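Local structure of phosphatidylglycerol lysyltransferase C-terminal domain-containing protein (Bacteroides thetaiotaomicron, 2HQY) at residues 31-36 against 203-207; 39-43 against 55-59; 14-19 against 47-52. The protein is of unknown function but binds coenzyme A and probably acts as an acyl- or aminoacyl-transferase akin to phosphatidylglycerol lysyltransferase. All coordinates share one frame; numbering follows the deposited sequence.

Interaction 1: residues 31-36 against 203-207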
loop_
_atom_site.group_PDB
_atom_site.type_symbol
_atom_site.label_atom_id
_atom_site.label_comp_id
_atom_site.label_asym_id
_atom_site.label_seq_id
_atom_site.Cartn_x
_atom_site.Cartn_y
_atom_site.Cartn_z
ATOM N N PHE A 31 -7.104 -0.983 -14.506
ATOM C CA PHE A 31 -7.464 -1.485 -13.190
ATOM C C PHE A 31 -6.260 -2.102 -12.477
ATOM O O PHE A 31 -6.080 -1.878 -11.280
ATOM C CB PHE A 31 -8.623 -2.486 -13.260
ATOM C CG PHE A 31 -9.043 -2.984 -11.913
ATOM C CD1 PHE A 31 -9.622 -2.098 -10.980
ATOM C CD2 PHE A 31 -8.854 -4.310 -11.552
ATOM C CE1 PHE A 31 -10.015 -2.539 -9.718
ATOM C CE2 PHE A 31 -9.268 -4.784 -10.265
ATOM C CZ PHE A 31 -9.831 -3.900 -9.355
ATOM N N SER A 32 -5.430 -2.872 -13.203
ATOM C CA SER A 32 -4.238 -3.450 -12.626
ATOM C C SER A 32 -3.279 -2.359 -12.129
ATOM O O SER A 32 -2.716 -2.482 -11.023
ATOM C CB SER A 32 -3.470 -4.329 -13.644
ATOM O OG SER A 32 -2.368 -4.935 -12.976
ATOM N N ASN A 33 -3.075 -1.324 -12.937
ATOM C CA ASN A 33 -2.156 -0.241 -12.525
ATOM C C ASN A 33 -2.695 0.488 -11.286
ATOM O O ASN A 33 -1.941 0.777 -10.352
ATOM C CB ASN A 33 -1.927 0.732 -13.671
ATOM C CG ASN A 33 -0.887 0.238 -14.651
ATOM O OD1 ASN A 33 -0.099 -0.695 -14.354
ATOM N ND2 ASN A 33 -0.829 0.902 -15.809
ATOM N N LEU A 34 -4.005 0.708 -11.244
ATOM C CA LEU A 34 -4.625 1.377 -10.097
ATOM C C LEU A 34 -4.405 0.578 -8.802
ATOM O O LEU A 34 -4.019 1.156 -7.782
ATOM C CB LEU A 34 -6.126 1.593 -10.341
ATOM C CG LEU A 34 -6.419 2.694 -11.373
ATOM C CD1 LEU A 34 -7.832 2.530 -11.925
ATOM C CD2 LEU A 34 -6.246 4.094 -10.779
ATOM N N CYS A 35 -4.640 -0.742 -8.841
ATOM C CA CYS A 35 -4.478 -1.548 -7.632
ATOM C C CYS A 35 -3.006 -1.772 -7.280
ATOM O O CYS A 35 -2.634 -1.739 -6.082
ATOM C CB CYS A 35 -5.126 -2.915 -7.833
ATOM S SG CYS A 35 -6.923 -2.854 -7.877
ATOM N N SER A 36 -2.201 -2.029 -8.320
ATOM C CA SER A 36 -0.799 -2.449 -8.152
ATOM C C SER A 36 0.072 -1.312 -7.630
ATOM O O SER A 36 1.082 -1.561 -6.973
ATOM C CB SER A 36 -0.192 -2.997 -9.463
ATOM O OG SER A 36 -0.852 -4.172 -9.922
ATOM N N ALA A 203 -7.430 -12.224 -10.439
ATOM C CA ALA A 203 -8.417 -11.298 -9.873
ATOM C C ALA A 203 -8.404 -9.952 -10.603
ATOM O O ALA A 203 -9.443 -9.337 -10.779
ATOM C CB ALA A 203 -8.173 -11.075 -8.391
ATOM N N LEU A 204 -7.211 -9.490 -10.961
ATOM C CA LEU A 204 -7.058 -8.199 -11.656
ATOM C C LEU A 204 -7.577 -8.210 -13.097
ATOM O O LEU A 204 -7.947 -7.149 -13.617
ATOM C CB LEU A 204 -5.613 -7.758 -11.640
ATOM C CG LEU A 204 -5.073 -7.367 -10.273
ATOM C CD1 LEU A 204 -3.529 -7.263 -10.383
ATOM C CD2 LEU A 204 -5.712 -6.013 -9.789
ATOM N N GLY A 205 -7.603 -9.387 -13.730
ATOM C CA GLY A 205 -8.007 -9.482 -15.141
ATOM C C GLY A 205 -6.850 -9.393 -16.129
ATOM O O GLY A 205 -7.053 -9.103 -17.329
ATOM N N LEU A 206 -5.636 -9.684 -15.653
ATOM C CA LEU A 206 -4.456 -9.539 -16.505
ATOM C C LEU A 206 -4.287 -10.731 -17.438
ATOM O O LEU A 206 -4.770 -11.853 -17.122
ATOM C CB LEU A 206 -3.211 -9.415 -15.648
ATOM C CG LEU A 206 -3.011 -8.120 -14.865
ATOM C CD1 LEU A 206 -1.916 -8.356 -13.811
ATOM C CD2 LEU A 206 -2.572 -7.049 -15.849
ATOM N N THR A 207 -3.637 -10.494 -18.580
ATOM C CA THR A 207 -3.162 -11.588 -19.419
ATOM C C THR A 207 -1.696 -11.366 -19.659
ATOM O O THR A 207 -1.222 -10.213 -19.564
ATOM C CB THR A 207 -3.902 -11.688 -20.758
ATOM O OG1 THR A 207 -3.928 -10.399 -21.357
ATOM C CG2 THR A 207 -5.351 -12.163 -20.530
#

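Interaction 2: residues 39-43 against 55-59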
loop_
_atom_site.group_PDB
_atom_site.type_symbol
_atom_site.label_atom_id
_atom_site.label_comp_id
_atom_site.label_asym_id
_atom_site.label_seq_id
_atom_site.Cartn_x
_atom_site.Cartn_y
_atom_site.Cartn_z
ATOM N N PHE A 39 0.093 0.870 -3.221
ATOM C CA PHE A 39 1.074 0.823 -2.126
ATOM C C PHE A 39 1.849 2.155 -2.096
ATOM O O PHE A 39 2.343 2.544 -1.064
ATOM C CB PHE A 39 2.066 -0.330 -2.315
ATOM C CG PHE A 39 3.158 -0.006 -3.284
ATOM C CD1 PHE A 39 4.365 0.567 -2.845
ATOM C CD2 PHE A 39 2.952 -0.175 -4.668
ATOM C CE1 PHE A 39 5.386 0.941 -3.788
ATOM C CE2 PHE A 39 3.948 0.226 -5.618
ATOM C CZ PHE A 39 5.171 0.776 -5.166
ATOM N N LEU A 40 1.957 2.832 -3.244
ATOM C CA LEU A 40 2.770 4.053 -3.292
ATOM C C LEU A 40 1.917 5.306 -3.018
ATOM O O LEU A 40 2.407 6.314 -2.461
ATOM C CB LEU A 40 3.460 4.163 -4.652
ATOM C CG LEU A 40 4.504 5.293 -4.812
ATOM C CD1 LEU A 40 5.589 5.170 -3.718
ATOM C CD2 LEU A 40 5.138 5.219 -6.203
ATOM N N TYR A 41 0.664 5.269 -3.465
ATOM C CA TYR A 41 -0.192 6.486 -3.474
ATOM C C TYR A 41 -1.377 6.483 -2.518
ATOM O O TYR A 41 -2.165 7.432 -2.506
ATOM C CB TYR A 41 -0.723 6.708 -4.892
ATOM C CG TYR A 41 0.386 6.845 -5.906
ATOM C CD1 TYR A 41 1.345 7.861 -5.778
ATOM C CD2 TYR A 41 0.476 5.971 -6.992
ATOM C CE1 TYR A 41 2.385 7.988 -6.727
ATOM C CE2 TYR A 41 1.511 6.090 -7.940
ATOM C CZ TYR A 41 2.455 7.097 -7.791
ATOM O OH TYR A 41 3.478 7.229 -8.720
ATOM N N ASP A 42 -1.539 5.402 -1.757
ATOM C CA ASP A 42 -2.695 5.268 -0.848
ATOM C C ASP A 42 -4.002 5.558 -1.602
ATOM O O ASP A 42 -4.880 6.261 -1.106
ATOM C CB ASP A 42 -2.554 6.208 0.359
ATOM C CG ASP A 42 -1.470 5.765 1.342
ATOM O OD1 ASP A 42 -0.897 4.649 1.221
ATOM O OD2 ASP A 42 -1.207 6.569 2.252
ATOM N N THR A 43 -4.115 5.000 -2.801
ATOM C CA THR A 43 -5.152 5.326 -3.789
ATOM C C THR A 43 -6.575 5.039 -3.303
ATOM O O THR A 43 -6.851 3.951 -2.777
ATOM C CB THR A 43 -4.829 4.573 -5.088
ATOM O OG1 THR A 43 -3.481 4.933 -5.463
ATOM C CG2 THR A 43 -5.812 4.886 -6.207
ATOM N N LYS A 55 -8.394 9.612 -5.926
ATOM C CA LYS A 55 -7.649 10.513 -5.024
ATOM C C LYS A 55 -6.368 9.764 -4.646
ATOM O O LYS A 55 -6.442 8.568 -4.262
ATOM C CB LYS A 55 -8.512 10.826 -3.808
ATOM C CG LYS A 55 -7.878 11.633 -2.673
ATOM C CD LYS A 55 -8.946 11.858 -1.607
ATOM C CE LYS A 55 -8.495 12.799 -0.467
ATOM N NZ LYS A 55 -9.623 12.968 0.539
ATOM N N PHE A 56 -5.230 10.449 -4.815
ATOM C CA PHE A 56 -3.859 9.906 -4.640
ATOM C C PHE A 56 -3.039 10.839 -3.765
ATOM O O PHE A 56 -3.179 12.066 -3.853
ATOM C CB PHE A 56 -3.025 9.890 -5.956
ATOM C CG PHE A 56 -3.678 9.221 -7.094
ATOM C CD1 PHE A 56 -3.471 7.840 -7.324
ATOM C CD2 PHE A 56 -4.445 9.954 -7.984
ATOM C CE1 PHE A 56 -4.086 7.186 -8.424
ATOM C CE2 PHE A 56 -5.059 9.319 -9.083
ATOM C CZ PHE A 56 -4.896 7.948 -9.305
ATOM N N TRP A 57 -2.126 10.264 -2.997
ATOM C CA TRP A 57 -1.107 11.045 -2.315
ATOM C C TRP A 57 0.229 10.668 -2.947
ATOM O O TRP A 57 0.705 9.541 -2.779
ATOM C CB TRP A 57 -1.094 10.733 -0.819
ATOM C CG TRP A 57 -2.326 11.254 -0.121
ATOM C CD1 TRP A 57 -3.493 10.571 0.095
ATOM C CD2 TRP A 57 -2.515 12.567 0.429
ATOM N NE1 TRP A 57 -4.393 11.374 0.772
ATOM C CE2 TRP A 57 -3.829 12.608 0.970
ATOM C CE3 TRP A 57 -1.710 13.717 0.504
ATOM C CZ2 TRP A 57 -4.341 13.746 1.607
ATOM C CZ3 TRP A 57 -2.225 14.855 1.142
ATOM C CH2 TRP A 57 -3.535 14.853 1.681
ATOM N N ALA A 58 0.767 11.596 -3.740
ATOM C CA ALA A 58 2.075 11.441 -4.368
ATOM C C ALA A 58 3.037 12.172 -3.467
ATOM O O ALA A 58 3.246 13.400 -3.621
ATOM C CB ALA A 58 2.064 12.055 -5.759
ATOM N N GLY A 59 3.593 11.441 -2.498
ATOM C CA GLY A 59 4.355 12.075 -1.433
ATOM C C GLY A 59 3.489 13.147 -0.812
ATOM O O GLY A 59 2.335 12.894 -0.500
HETATM O O HOH W 1 1.021 7.800 -0.521
HETATM O O HOH W 2 4.131 8.512 -2.928
#

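Interaction 3: residues 14-19 against 47-52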
loop_
_atom_site.group_PDB
_atom_site.type_symbol
_atom_site.label_atom_id
_atom_site.label_comp_id
_atom_site.label_asym_id
_atom_site.label_seq_id
_atom_site.Cartn_x
_atom_site.Cartn_y
_atom_site.Cartn_z
ATOM N N THR A 14 -16.924 -2.384 -10.786
ATOM C CA THR A 14 -17.345 -1.001 -10.567
ATOM C C THR A 14 -16.516 -0.011 -11.402
ATOM O O THR A 14 -17.089 0.878 -12.091
ATOM C CB THR A 14 -17.252 -0.622 -9.057
ATOM O OG1 THR A 14 -18.199 -1.394 -8.308
ATOM C CG2 THR A 14 -17.526 0.892 -8.824
ATOM N N ILE A 15 -15.193 -0.170 -11.340
ATOM C CA ILE A 15 -14.250 0.697 -12.051
ATOM C C ILE A 15 -14.365 0.537 -13.576
ATOM O O ILE A 15 -14.560 1.521 -14.295
ATOM C CB ILE A 15 -12.764 0.438 -11.620
ATOM C CG1 ILE A 15 -12.582 0.524 -10.092
ATOM C CG2 ILE A 15 -11.817 1.378 -12.357
ATOM C CD1 ILE A 15 -13.072 1.810 -9.428
ATOM N N THR A 16 -14.250 -0.701 -14.048
ATOM C CA THR A 16 -14.211 -0.987 -15.490
ATOM C C THR A 16 -15.531 -0.671 -16.179
ATOM O O THR A 16 -15.555 -0.437 -17.393
ATOM C CB THR A 16 -13.713 -2.426 -15.805
ATOM O OG1 THR A 16 -14.632 -3.377 -15.264
ATOM C CG2 THR A 16 -12.298 -2.640 -15.209
ATOM N N ALA A 17 -16.622 -0.609 -15.411
ATOM C CA ALA A 17 -17.903 -0.187 -15.986
ATOM C C ALA A 17 -17.807 1.248 -16.507
ATOM O O ALA A 17 -18.443 1.605 -17.510
ATOM C CB ALA A 17 -19.013 -0.306 -14.970
ATOM N N PHE A 18 -17.030 2.065 -15.800
ATOM C CA PHE A 18 -16.775 3.441 -16.203
ATOM C C PHE A 18 -15.668 3.536 -17.256
ATOM O O PHE A 18 -15.795 4.288 -18.218
ATOM C CB PHE A 18 -16.381 4.304 -14.980
ATOM C CG PHE A 18 -17.537 4.744 -14.129
ATOM C CD1 PHE A 18 -18.187 5.952 -14.384
ATOM C CD2 PHE A 18 -17.956 3.972 -13.045
ATOM C CE1 PHE A 18 -19.283 6.365 -13.611
ATOM C CE2 PHE A 18 -19.043 4.378 -12.256
ATOM C CZ PHE A 18 -19.708 5.581 -12.536
ATOM N N THR A 19 -14.536 2.860 -17.035
ATOM C CA THR A 19 -13.378 3.090 -17.902
ATOM C C THR A 19 -13.559 2.445 -19.287
ATOM O O THR A 19 -13.128 3.015 -20.288
ATOM C CB THR A 19 -12.039 2.585 -17.266
ATOM O OG1 THR A 19 -12.196 1.214 -16.903
ATOM C CG2 THR A 19 -11.657 3.409 -16.020
ATOM N N VAL A 47 -17.549 6.957 -6.605
ATOM C CA VAL A 47 -18.504 7.440 -7.592
ATOM C C VAL A 47 -19.250 8.648 -6.956
ATOM O O VAL A 47 -19.850 8.563 -5.865
ATOM C CB VAL A 47 -19.417 6.302 -8.111
ATOM C CG1 VAL A 47 -20.371 6.814 -9.210
ATOM C CG2 VAL A 47 -18.569 5.154 -8.629
ATOM N N ILE A 48 -19.165 9.797 -7.611
ATOM C CA ILE A 48 -19.984 10.930 -7.223
ATOM C C ILE A 48 -20.567 11.624 -8.447
ATOM O O ILE A 48 -19.845 11.919 -9.414
ATOM C CB ILE A 48 -19.214 11.946 -6.366
ATOM C CG1 ILE A 48 -17.877 12.306 -7.015
ATOM C CG2 ILE A 48 -19.039 11.405 -4.930
ATOM C CD1 ILE A 48 -17.263 13.588 -6.486
ATOM N N ASP A 49 -21.869 11.914 -8.393
ATOM C CA ASP A 49 -22.520 12.650 -9.479
ATOM C C ASP A 49 -22.397 11.919 -10.837
ATOM O O ASP A 49 -22.188 12.588 -11.852
ATOM C CB ASP A 49 -21.876 14.052 -9.617
ATOM C CG ASP A 49 -22.261 15.033 -8.476
ATOM O OD1 ASP A 49 -23.027 14.658 -7.555
ATOM O OD2 ASP A 49 -21.781 16.197 -8.514
ATOM N N ASP A 50 -22.497 10.582 -10.862
ATOM C CA ASP A 50 -22.295 9.775 -12.103
ATOM C C ASP A 50 -20.852 9.806 -12.721
ATOM O O ASP A 50 -20.630 9.404 -13.882
ATOM C CB ASP A 50 -23.327 10.135 -13.181
ATOM C CG ASP A 50 -24.768 9.707 -12.813
ATOM O OD1 ASP A 50 -24.957 8.561 -12.343
ATOM O OD2 ASP A 50 -25.714 10.504 -13.020
ATOM N N PHE A 51 -19.881 10.292 -11.962
ATOM C CA PHE A 51 -18.484 10.195 -12.396
ATOM C C PHE A 51 -17.701 9.276 -11.467
ATOM O O PHE A 51 -17.995 9.190 -10.269
ATOM C CB PHE A 51 -17.801 11.548 -12.327
ATOM C CG PHE A 51 -18.264 12.543 -13.345
ATOM C CD1 PHE A 51 -17.555 12.717 -14.533
ATOM C CD2 PHE A 51 -19.347 13.382 -13.064
ATOM C CE1 PHE A 51 -17.931 13.706 -15.474
ATOM C CE2 PHE A 51 -19.741 14.367 -13.974
ATOM C CZ PHE A 51 -19.027 14.528 -15.192
ATOM N N LEU A 52 -16.664 8.658 -12.022
ATOM C CA LEU A 52 -15.697 7.883 -11.254
ATOM C C LEU A 52 -14.534 8.824 -10.965
ATOM O O LEU A 52 -13.939 9.378 -11.904
ATOM C CB LEU A 52 -15.223 6.688 -12.076
ATOM C CG LEU A 52 -14.022 5.909 -11.534
ATOM C CD1 LEU A 52 -14.293 5.393 -10.134
ATOM C CD2 LEU A 52 -13.665 4.777 -12.508
#

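Interaction 1: residues 31-36 against 203-207
Ser-32 and Leu-204 bring the two backbones closest, their CA atoms 5.6 Å apart, where the short helix 31-36 meets the last residues of the short, weakly bonded helix 201-204. That second helix finishes in a Schellman motif: Gly-205 takes positive phi (92°), and the chain turns out through Leu-206 into strand 207-213. The join is knobs-into-holes packing, with Leu-204 as the knob and Phe-31, Ser-32, Cys-35 and Ser-36 as the rim of the hole. Leu-204 divides its two methyls between the two sides of this hole. CD2 rests on the sulfur side, 3.7 Å from Cys-35 CB, and meets the Phe-31 ring at CE2; CD1 lies toward the hydroxyls, 3.7 Å from Ser-32 OG. The Phe-31 and Leu-204 side chains cross at about a right angle, and Cys-35 SG covers one face of the ring, offset toward its rim. Leu-206 adds a second grip: both its methyls rest on the Ser-32 hydroxyl, each 3.6 Å from OG, which a chi1 of -176° swings out from the helix to the leucines. Tyr-196 lies against Cys-35 and Ser-36, Ala-197 against Ser-36 and Leu-206, and His-234 against Ser-32 and Leu-206. Ser-32 O accepts from Ser-36 N; in one of two Ser-36 conformers OG also donates to it, at 2.7 Å, from the opposite face of the carbonyl plane. Leu-204 O is buried without a hydrogen-bond partner, and lies in the plane of the Phe-31 ring at its edge, 3.6 Å from CD2.

Interaction 2: residues 39-43 against 55-59
Tyr-41 and Trp-57 fix the tight part of this contact with one backbone bond, Trp-57 N to Tyr-41 O at 2.9 Å, nearly straight at 175° on the hydrogen. A CA-H...O contact from Tyr-41 CA to Trp-57 O (3.3 Å) runs the other way, and Thr-43 CA makes a similar one to Lys-55 O. The Thr-43 side chain runs alongside that of Phe-56 in the same direction: Thr-43 CG2 stands 3.6 Å from Phe-56 CE1, while OG1 sits nearer CD1. Tyr-41 CB comes in at the edge of the Phe-56 ring, in its plane. Here helix 38-41 ends, Asp-42 takes positive phi (50°), and the chain turns back to run roughly antiparallel to strand 51-58, which pairs antiparallel with strand 44-48. Toward Gly-59 the fit slackens and water takes over. One molecule donates to both Leu-40 O and Trp-57 O; another donates to Leu-40 O, at 2.8 Å, and accepts from Gly-59 N. The Tyr-41 ring still has Trp-57 O at its edge, in plane, 3.5 Å from CD1, but meets Ala-58 CB only loosely, at 4.2 Å from CE1. The polar ends look elsewhere: Asp-42 OD1 forms a salt bridge with Arg-192 of the second subunit, and Lys-55 NZ pairs with Glu-87 and Asp-83. The Trp-57 ring stacks on His-199 of the second subunit.

Interaction 3: residues 14-19 against 47-52
Phe-18 presents one face of its ring to Leu-52, whose CB lies 3.9 Å from the ring centroid and 22° off the normal, a CH-pi contact displaced toward the rim. In the plane of the same ring two backbone oxygens stand at the edge: Thr-14 O from the preceding turn of its own helix, and Asp-50 O from across the contact, 3.3 Å from CE1. Beyond the far end of the ring the two methyls of Val-47 close the approach, CG1 at 3.6 Å from Phe-18 CZ and CG2 at 3.7 Å from CE2. With CG anti to the carbonyl carbon (chi1 -79°), Phe-18 reaches straight out from helix 12-19 and lies across the two strands of a beta hairpin, near its tip. That hairpin joins strands 44-48 and 51-58 through a type I' turn from Ile-48 to Phe-51, closed by bonds in both directions between those two residues. Leu-52 works in the reverse sense, extending back to the helix: its CG lies anti to the backbone N (chi1 169°), which carries CD2 to within 3.7 Å of Phe-18 CB. In one of two Ile-15 conformers, Leu-52 CD1 lies 3.9 Å from Ile-15 CD1 and the two side chains cross at about a right angle. Phe-45 of strand 44-48 touches both residues. On the other side of the hairpin, Ile-48 and Phe-51 pack on Val-76 of helix 73-87, so the strands are covered from two directions. Between the two segments the attachment is thus made of carbon surfaces, with the ring edge facing one carbonyl oxygen across the contact, Asp-50 O; helix 12-19 is probably held to the hairpin by shape and burial more than by directed polar bonds.

Interaction 1 is the buried one, its centre about 10 Å from the centre of the chain, while interactions 2 and 3 are partly buried and lie farther out. Strand 51-58 serves both of these, interaction 3 near its start and interaction 2 near its end. Interactions 1 and 3 touch directly: Phe-31 CB lies 4.2 Å from Thr-16 CG2 and, in one Ile-15 conformer, Phe-31 CE1 lies 4.0 Å from Ile-15 CG1. Helices 31-36 and 38-41 merely follow each other in the chain. Chemistry varies with position: a leucine among a phenylalanine, serines and a cysteine inside, phenylalanine against a hairpin in interaction 3, and backbone bonding, waters and second-subunit partners in interaction 2.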